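Local coordinates for protein (alpha-2u-globulin) (Rattus norvegicus, PDB 2A2U) that probably binds and carries small hydrophobic ligands in the cavity of a lipocalin beta-barrel, as in related lipocalins, at residues 111-114 with 118-121. Sequence-based numbering, arbitrary orientation.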
loop_
_atom_site.group_PDB
_atom_site.type_symbol
_atom_site.label_atom_id
_atom_site.label_comp_id
_atom_site.label_asym_id
_atom_site.label_seq_id
_atom_site.Cartn_x
_atom_site.Cartn_y
_atom_site.Cartn_z
ATOM N N ILE A 111 11.250 18.048 8.381
ATOM C CA ILE A 111 10.552 19.202 8.923
ATOM C C ILE A 111 11.636 20.213 9.221
ATOM O O ILE A 111 12.385 20.085 10.187
ATOM C CB ILE A 111 9.767 18.820 10.180
ATOM C CG1 ILE A 111 8.725 17.766 9.802
ATOM C CG2 ILE A 111 9.088 20.034 10.768
ATOM C CD1 ILE A 111 8.020 17.127 10.962
ATOM N N LEU A 112 11.753 21.176 8.323
ATOM C CA LEU A 112 12.766 22.207 8.399
ATOM C C LEU A 112 12.603 23.165 9.570
ATOM O O LEU A 112 13.553 23.382 10.323
ATOM C CB LEU A 112 12.791 22.984 7.085
ATOM C CG LEU A 112 14.156 23.405 6.562
ATOM C CD1 LEU A 112 15.036 22.183 6.424
ATOM C CD2 LEU A 112 13.995 24.092 5.223
ATOM N N LYS A 113 11.411 23.743 9.715
ATOM C CA LYS A 113 11.139 24.693 10.794
ATOM C C LYS A 113 9.644 24.775 11.093
ATOM O O LYS A 113 8.826 24.740 10.182
ATOM C CB LYS A 113 11.690 26.077 10.424
ATOM C CG LYS A 113 11.582 27.119 11.524
ATOM C CD LYS A 113 12.261 28.426 11.127
ATOM C CE LYS A 113 13.780 28.337 11.230
ATOM N NZ LYS A 113 14.257 28.229 12.646
ATOM N N THR A 114 9.295 24.865 12.370
ATOM C CA THR A 114 7.896 24.960 12.770
ATOM C C THR A 114 7.769 25.660 14.117
ATOM O O THR A 114 8.681 25.601 14.937
ATOM C CB THR A 114 7.236 23.560 12.875
ATOM O OG1 THR A 114 5.816 23.700 12.998
ATOM C CG2 THR A 114 7.739 22.815 14.095
ATOM N N ARG A 118 1.297 27.998 13.835
ATOM C CA ARG A 118 1.209 28.958 12.755
ATOM C C ARG A 118 1.711 28.388 11.447
ATOM O O ARG A 118 0.947 28.243 10.493
ATOM C CB ARG A 118 1.985 30.228 13.078
ATOM C CG ARG A 118 1.219 31.224 13.903
ATOM C CD ARG A 118 1.860 32.589 13.811
ATOM N NE ARG A 118 3.241 32.584 14.291
ATOM C CZ ARG A 118 4.187 33.410 13.854
ATOM N NH1 ARG A 118 3.906 34.315 12.923
ATOM N NH2 ARG A 118 5.418 33.326 14.345
ATOM N N TYR A 119 2.992 28.030 11.420
ATOM C CA TYR A 119 3.606 27.512 10.211
ATOM C C TYR A 119 4.430 26.232 10.382
ATOM O O TYR A 119 4.740 25.798 11.495
ATOM C CB TYR A 119 4.497 28.599 9.593
ATOM C CG TYR A 119 5.736 28.901 10.415
ATOM C CD1 TYR A 119 5.675 29.745 11.519
ATOM C CD2 TYR A 119 6.959 28.301 10.113
ATOM C CE1 TYR A 119 6.805 29.980 12.306
ATOM C CE2 TYR A 119 8.090 28.527 10.891
ATOM C CZ TYR A 119 8.010 29.361 11.987
ATOM O OH TYR A 119 9.119 29.561 12.781
ATOM N N VAL A 120 4.748 25.629 9.240
ATOM C CA VAL A 120 5.588 24.442 9.165
ATOM C C VAL A 120 6.207 24.431 7.780
ATOM O O VAL A 120 5.518 24.582 6.776
ATOM C CB VAL A 120 4.839 23.113 9.456
ATOM C CG1 VAL A 120 3.805 22.799 8.387
ATOM C CG2 VAL A 120 5.845 21.987 9.568
ATOM N N MET A 121 7.530 24.381 7.747
ATOM C CA MET A 121 8.271 24.372 6.498
ATOM C C MET A 121 8.863 22.979 6.299
ATOM O O MET A 121 9.556 22.448 7.173
ATOM C CB MET A 121 9.381 25.430 6.534
ATOM C CG MET A 121 8.906 26.794 7.012
ATOM S SD MET A 121 10.177 28.050 7.018
ATOM C CE MET A 121 9.191 29.516 7.159
#
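A classic beta bulge marks this closing end of an antiparallel hairpin in the lipocalin barrel, where strand 106-114 turns back into strand 119-128. The evidence is that two successive residues, Leu112 and Lys113, stand opposite the single Met121: the Met121 carbonyl O accepts from Leu112 N at 2.8 Å, weakly because the angle at the hydrogen is only 130°, and, weakly because long, from Lys113 N at 3.4 Å. Leu112 accommodates the extra residue with a helix-like backbone. The return bond is sound, Met121 N to Lys113 O at 2.8 Å and nearly straight, completing the hydrogen-bonded pair Lys113-Met121. Beyond it, Thr114 and Val120 form a non-hydrogen-bonded pair. The Thr114 hydroxyl lies anti to its own backbone N (chi1 -168°), which carries OG1 across to donate to the carbonyl O of Tyr119, the residue before Val120, at 2.8 Å and within the carbonyl plane; OG1 is also hydrogen-bonded to Tyr116 N in the turn. On this face the Thr114 and Val120 side chains run alongside each other, and Ile111 CG2 reaches Val120 CG2 at 4.0 Å. The other face carries Lys113 and Met121, with Met121 running on extended toward Phe153 and Leu156 of helix 147-158, which packs against this side of the barrel. Flanking the hairpin, Ser23 and Ser24 of the N-terminal segment hydrogen-bond to Ile111 and Leu112. Tyr119 CG sits between the backbone N and the carbonyl carbon (chi1 69°), bringing the ring toward the other strand with Thr114 C over one face, while Lys113 CG approaches the ring edge in its plane, 3.7 Å from Tyr119 OH.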